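Tail spike protein gp49 (Pseudomonas phage LKA1, PDB 4RU4) probably serves as the tailspike lyase that cleaves the O-specific polysaccharide of Pseudomonas as the phage enters its host. Local coordinates at residues B[204-209]-B[223-228]; B[228-233]-B[251-256]. One frame throughout, in Å; residues are numbered along the deposited sequence.

In the fold
Both contacts belong to the same region of the right-handed parallel beta-helix, and Val228 takes part in each. Interaction 1 spans the interior: strands 206-209 and 221-226 face each other from different walls and meet almost wholly through aliphatic side chains, without a hydrogen bond. Interaction 2 runs along the helix axis, joining 228-233 to its equivalent one coil later, 251-256, by backbone hydrogen bonds, with a salt-bridge network on the outer side and apolar packing inside. The two are stitched together where Arg232 of interaction 2 pairs with strand 206-209 of interaction 1 through its backbone, and where Leu223 packs on Val233.

Interaction 1 of 2, residues B[204-209]-B[223-228]; sequences GVVDIA and LLVEAV
Val206 meets Val228 and Val225 in the closest part of this contact, one methyl for each neighbour. Its CG2 lies 3.7 Å from Val228 CG1, the two side chains crossing obliquely, and 4.1 Å from Val228 CG2. Its other branch, CG1, stands anti to the backbone N (chi1 175°) and reaches tip to tip toward Val225, at 4.1 Å from Val225 CG2 and the same distance from Val225 CG1. Val206 CG1 therefore faces both methyls of Val225. Beside this cluster the Gly204 carbonyl adds a lighter touch, its O lying 4.0 Å from Val228 CG1.

The packing slackens toward Ile208 and Leu223, where the backbones have spread: the CA atoms are 7.3 Å apart at Gly204 and Val228 but 9.3 Å at Ile208 and Leu223. Ile208 CG1 and Leu223 CD2 lie 4.3 Å apart in one pair of conformers, a less certain contact because each side chain has a second. Val233 also packs against Leu223, and Pro231 touches both Val206 and Val225, so the next part of the chain helps fill the interior. The alternate residues turn elsewhere. Val205 packs on Ala96 of the second subunit, Asp207 touches Arg232, and Glu226 makes a salt bridge with Arg250. These partly exposed side chains contrast with the buried aliphatic ones between the walls.

No hydrogen bond links the two segments, whose directions are 154° apart; their strands pair with other partners, 206-209 with strands 89-93 and 232-234, and 221-226 with 113-120 and 247-249. Apolar side chains from two walls meeting across the interior, close to the corner that the chain turns at Ala227, are characteristic of the parallel beta-helix of pectate lyase-like proteins.

Interaction 2 of 2, residues B[228-233]-B[251-256]; sequences VVSPRV and CYDAKI
Asp253 CG stands anti to its backbone N (chi1 180°), while a bend at chi2 (-68°) turns Arg232 CD away from an extended course, and the guanidinium beyond it lies at that carboxylate. Arg232 grips Asp253 end-on with two nitrogens: NH2 bonds OD2 at 2.8 Å in a nearly straight salt bridge, and NH1 bonds the backbone O. The guanidinium and carboxylate planes stand nearly perpendicular, and NH2 meets OD2 on its syn side, somewhat out of the carboxylate plane. Ser230 OG donates to the anti lone pair of the same OD2, over 2.7 Å.

Lys255 covers one guanidinium face, its CD 4.0 Å above the centre, and its NZ bonds the syn lone pair of Asp253 OD1 at 3.0 Å. Both carboxylate oxygens are thus engaged, and the aspartate probably offsets the repulsion between Lys255 NZ and Arg232 NH2, 3.7 Å apart. A water accepts from Lys255 NZ and, weakly, from Arg232 NH2. Pro231 O receives Arg232 NH1 and Lys255 N from opposite faces of its carbonyl plane. Asn260 of the second subunit adds weak hydrogen bonds to Ser230, Arg232 and Asp253, placing the cluster at a subunit interface.

Away from the charges, Pro231 CG rests 3.7 Å from Ala254 CB, and Val233 lies side by side with Ile256, its CG1 3.8 Å from Ile256 CD1. Phe248 touches Val233, Ala254 and Ile256 in this interior. Backbone bonds run from Tyr252 N to Val228 O, Ser230 N to Tyr252 O, Lys255 N to Pro231 O and Val233 N to Lys255 O. Equivalent residues 23 positions apart, turning matching corners at Ser230 and Asp253 before parallel strands, are the stacked successive coils of a parallel beta-helix.

Interaction 1 of 2, residues B[204-209]-B[223-228]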
loop_
_atom_site.group_PDB
_atom_site.type_symbol
_atom_site.label_atom_id
_atom_site.label_comp_id
_atom_site.label_asym_id
_atom_site.label_seq_id
_atom_site.Cartn_x
_atom_site.Cartn_y
_atom_site.Cartn_z
ATOM N N GLY B 204 -4.019 -25.247 -21.715
ATOM C CA GLY B 204 -3.407 -24.376 -22.692
ATOM C C GLY B 204 -3.681 -22.915 -22.389
ATOM O O GLY B 204 -3.837 -22.515 -21.225
ATOM N N VAL B 205 -3.763 -22.107 -23.438
ATOM C CA VAL B 205 -3.853 -20.662 -23.244
ATOM C C VAL B 205 -5.301 -20.220 -23.021
ATOM O O VAL B 205 -6.166 -20.481 -23.855
ATOM C CB VAL B 205 -3.241 -19.951 -24.478
ATOM C CG1 VAL B 205 -3.384 -18.419 -24.390
ATOM C CG2 VAL B 205 -1.755 -20.376 -24.611
ATOM N N VAL B 206 -5.556 -19.558 -21.897
ATOM C CA VAL B 206 -6.843 -18.914 -21.662
ATOM C C VAL B 206 -6.691 -17.411 -21.533
ATOM O O VAL B 206 -5.974 -16.907 -20.661
ATOM C CB VAL B 206 -7.563 -19.502 -20.429
ATOM C CG1 VAL B 206 -8.853 -18.734 -20.122
ATOM C CG2 VAL B 206 -7.842 -20.983 -20.693
ATOM N N ASP B 207 -7.368 -16.693 -22.426
ATOM C CA ASP B 207 -7.256 -15.244 -22.469
ATOM C C ASP B 207 -8.602 -14.708 -22.956
ATOM O O ASP B 207 -8.995 -14.951 -24.091
ATOM C CB ASP B 207 -6.109 -14.838 -23.412
ATOM C CG ASP B 207 -5.728 -13.362 -23.285
ATOM O OD1 ASP B 207 -6.506 -12.583 -22.705
ATOM O OD2 ASP B 207 -4.650 -12.975 -23.794
ATOM N N ILE B 208 -9.308 -14.025 -22.069
ATOM C CA ILE B 208 -10.595 -13.437 -22.391
ATOM C C ILE B 208 -10.416 -11.946 -22.189
ATOM O O ILE B 208 -9.981 -11.503 -21.122
ATOM C CB ILE B 208 -11.701 -13.978 -21.448
ATOM C CG1 ILE B 208 -11.650 -15.511 -21.372
ATOM C CG2 ILE B 208 -13.092 -13.474 -21.870
ATOM C CD1 ILE B 208 -11.808 -16.211 -22.699
ATOM N N ALA B 209 -10.715 -11.161 -23.211
ATOM C CA ALA B 209 -10.577 -9.717 -23.061
ATOM C C ALA B 209 -11.569 -8.901 -23.865
ATOM O O ALA B 209 -12.005 -9.320 -24.937
ATOM C CB ALA B 209 -9.134 -9.287 -23.388
ATOM N N LEU B 223 -18.521 -16.288 -16.450
ATOM C CA LEU B 223 -17.344 -16.947 -17.005
ATOM C C LEU B 223 -16.818 -17.961 -15.993
ATOM O O LEU B 223 -16.654 -17.622 -14.811
ATOM C CB LEU B 223 -16.266 -15.911 -17.311
ATOM C CG LEU B 223 -14.838 -16.389 -17.544
ATOM C CD1 LEU B 223 -14.732 -17.303 -18.763
ATOM C CD2 LEU B 223 -13.959 -15.169 -17.715
ATOM N N LEU B 224 -16.558 -19.191 -16.452
ATOM C CA LEU B 224 -15.962 -20.236 -15.614
ATOM C C LEU B 224 -14.639 -20.659 -16.242
ATOM O O LEU B 224 -14.615 -21.019 -17.404
ATOM C CB LEU B 224 -16.860 -21.477 -15.571
ATOM C CG LEU B 224 -16.206 -22.673 -14.872
ATOM C CD1 LEU B 224 -15.969 -22.399 -13.394
ATOM C CD2 LEU B 224 -17.062 -23.941 -15.067
ATOM N N VAL B 225 -13.554 -20.640 -15.477
ATOM C CA VAL B 225 -12.270 -21.150 -15.958
ATOM C C VAL B 225 -11.819 -22.119 -14.870
ATOM O O VAL B 225 -11.730 -21.747 -13.702
ATOM C CB VAL B 225 -11.201 -20.022 -16.169
ATOM C CG1 VAL B 225 -9.871 -20.627 -16.616
ATOM C CG2 VAL B 225 -11.692 -18.957 -17.164
ATOM N N GLU B 226 -11.580 -23.367 -15.240
ATOM C CA GLU B 226 -11.324 -24.405 -14.250
ATOM C C GLU B 226 -10.053 -25.195 -14.621
ATOM O O GLU B 226 -9.863 -25.543 -15.786
ATOM C CB GLU B 226 -12.533 -25.345 -14.150
ATOM C CG GLU B 226 -12.308 -26.551 -13.209
ATOM C CD GLU B 226 -13.594 -27.326 -12.916
ATOM O OE1 GLU B 226 -14.674 -26.916 -13.416
ATOM O OE2 GLU B 226 -13.512 -28.348 -12.184
ATOM N N ALA B 227 -9.200 -25.458 -13.631
ATOM C CA ALA B 227 -7.977 -26.257 -13.817
ATOM C C ALA B 227 -7.083 -25.729 -14.932
ATOM O O ALA B 227 -6.671 -26.487 -15.832
ATOM C CB ALA B 227 -8.318 -27.766 -14.041
ATOM N N VAL B 228 -6.747 -24.435 -14.862
ATOM C CA VAL B 228 -5.900 -23.838 -15.873
ATOM C C VAL B 228 -4.750 -23.064 -15.206
ATOM O O VAL B 228 -4.952 -22.410 -14.166
ATOM C CB VAL B 228 -6.719 -22.895 -16.790
ATOM C CG1 VAL B 228 -5.816 -22.145 -17.771
ATOM C CG2 VAL B 228 -7.822 -23.674 -17.548
#

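Interaction 2 of 2, residues B[228-233]-B[251-256]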
loop_
_atom_site.group_PDB
_atom_site.type_symbol
_atom_site.label_atom_id
_atom_site.label_comp_id
_atom_site.label_asym_id
_atom_site.label_seq_id
_atom_site.Cartn_x
_atom_site.Cartn_y
_atom_site.Cartn_z
ATOM N N VAL B 228 -6.747 -24.435 -14.862
ATOM C CA VAL B 228 -5.900 -23.838 -15.873
ATOM C C VAL B 228 -4.750 -23.064 -15.206
ATOM O O VAL B 228 -4.952 -22.410 -14.166
ATOM C CB VAL B 228 -6.719 -22.895 -16.790
ATOM C CG1 VAL B 228 -5.816 -22.145 -17.771
ATOM C CG2 VAL B 228 -7.822 -23.674 -17.548
ATOM N N VAL B 229 -3.566 -23.129 -15.813
ATOM C CA VAL B 229 -2.398 -22.361 -15.385
ATOM C C VAL B 229 -2.374 -20.986 -16.057
ATOM O O VAL B 229 -2.392 -20.893 -17.286
ATOM C CB VAL B 229 -1.074 -23.127 -15.694
ATOM C CG1 VAL B 229 0.180 -22.235 -15.419
ATOM C CG2 VAL B 229 -1.004 -24.489 -14.910
ATOM N N SER B 230 -2.340 -19.932 -15.232
ATOM C CA SER B 230 -2.262 -18.531 -15.661
ATOM C C SER B 230 -3.330 -18.072 -16.668
ATOM O O SER B 230 -3.008 -17.395 -17.672
ATOM C CB SER B 230 -0.865 -18.191 -16.168
ATOM O OG SER B 230 0.084 -18.407 -15.129
ATOM N N PRO B 231 -4.604 -18.399 -16.388
ATOM C CA PRO B 231 -5.608 -17.788 -17.268
ATOM C C PRO B 231 -5.667 -16.286 -17.037
ATOM O O PRO B 231 -5.323 -15.793 -15.952
ATOM C CB PRO B 231 -6.916 -18.453 -16.830
ATOM C CG PRO B 231 -6.694 -18.765 -15.352
ATOM C CD PRO B 231 -5.208 -19.106 -15.241
ATOM N N ARG B 232 -6.118 -15.561 -18.062
ATOM C CA ARG B 232 -6.140 -14.102 -18.040
ATOM C C ARG B 232 -7.516 -13.602 -18.428
ATOM O O ARG B 232 -8.084 -14.051 -19.435
ATOM C CB ARG B 232 -5.103 -13.573 -19.040
ATOM C CG ARG B 232 -3.651 -13.894 -18.647
ATOM C CD ARG B 232 -3.286 -13.102 -17.413
ATOM N NE ARG B 232 -1.929 -13.330 -16.909
ATOM C CZ ARG B 232 -1.626 -14.191 -15.933
ATOM N NH1 ARG B 232 -2.583 -14.959 -15.400
ATOM N NH2 ARG B 232 -0.357 -14.309 -15.521
ATOM N N VAL B 233 -8.090 -12.716 -17.616
ATOM C CA VAL B 233 -9.355 -12.038 -17.972
ATOM C C VAL B 233 -9.086 -10.544 -17.810
ATOM O O VAL B 233 -8.623 -10.109 -16.743
ATOM C CB VAL B 233 -10.518 -12.463 -17.051
ATOM C CG1 VAL B 233 -11.821 -11.705 -17.424
ATOM C CG2 VAL B 233 -10.741 -13.985 -17.115
ATOM N N CYS B 251 -7.438 -22.903 -10.313
ATOM C CA CYS B 251 -6.513 -22.253 -11.223
ATOM C C CYS B 251 -5.278 -21.807 -10.472
ATOM O O CYS B 251 -5.355 -21.414 -9.311
ATOM C CB CYS B 251 -7.137 -21.017 -11.889
ATOM S SG CYS B 251 -8.469 -21.436 -13.043
ATOM N N TYR B 252 -4.162 -21.821 -11.171
ATOM C CA TYR B 252 -2.886 -21.337 -10.644
ATOM C C TYR B 252 -2.621 -20.014 -11.329
ATOM O O TYR B 252 -2.622 -19.965 -12.566
ATOM C CB TYR B 252 -1.782 -22.316 -11.018
ATOM C CG TYR B 252 -0.438 -22.010 -10.381
ATOM C CD1 TYR B 252 -0.275 -22.084 -9.004
ATOM C CD2 TYR B 252 0.660 -21.647 -11.165
ATOM C CE1 TYR B 252 0.963 -21.813 -8.412
ATOM C CE2 TYR B 252 1.897 -21.386 -10.594
ATOM C CZ TYR B 252 2.044 -21.474 -9.209
ATOM O OH TYR B 252 3.276 -21.199 -8.633
ATOM N N ASP B 253 -2.442 -18.947 -10.545
ATOM C CA ASP B 253 -2.117 -17.622 -11.086
ATOM C C ASP B 253 -3.220 -17.086 -12.023
ATOM O O ASP B 253 -2.934 -16.500 -13.076
ATOM C CB ASP B 253 -0.745 -17.641 -11.799
ATOM C CG ASP B 253 -0.360 -16.272 -12.390
ATOM O OD1 ASP B 253 -0.576 -15.265 -11.698
ATOM O OD2 ASP B 253 0.135 -16.206 -13.550
ATOM N N ALA B 254 -4.479 -17.299 -11.652
ATOM C CA ALA B 254 -5.573 -16.670 -12.387
ATOM C C ALA B 254 -5.527 -15.173 -12.111
ATOM O O ALA B 254 -5.462 -14.763 -10.955
ATOM C CB ALA B 254 -6.904 -17.236 -11.935
ATOM N N LYS B 255 -5.577 -14.348 -13.160
ATOM C CA LYS B 255 -5.646 -12.903 -12.943
ATOM C C LYS B 255 -6.831 -12.296 -13.688
ATOM O O LYS B 255 -6.964 -12.491 -14.900
ATOM C CB LYS B 255 -4.352 -12.222 -13.384
ATOM C CG LYS B 255 -3.150 -12.497 -12.460
ATOM C CD LYS B 255 -1.944 -11.630 -12.826
ATOM C CE LYS B 255 -0.853 -11.768 -11.779
ATOM N NZ LYS B 255 0.315 -12.471 -12.323
ATOM N N ILE B 256 -7.673 -11.552 -12.971
ATOM C CA ILE B 256 -8.691 -10.734 -13.623
ATOM C C ILE B 256 -8.365 -9.273 -13.353
ATOM O O ILE B 256 -8.164 -8.882 -12.193
ATOM C CB ILE B 256 -10.110 -11.053 -13.184
ATOM C CG1 ILE B 256 -11.104 -10.071 -13.844
ATOM C CG2 ILE B 256 -10.276 -11.002 -11.640
ATOM C CD1 ILE B 256 -12.538 -10.611 -13.858
HETATM O O HOH W 1 1.276 -11.477 -14.817
#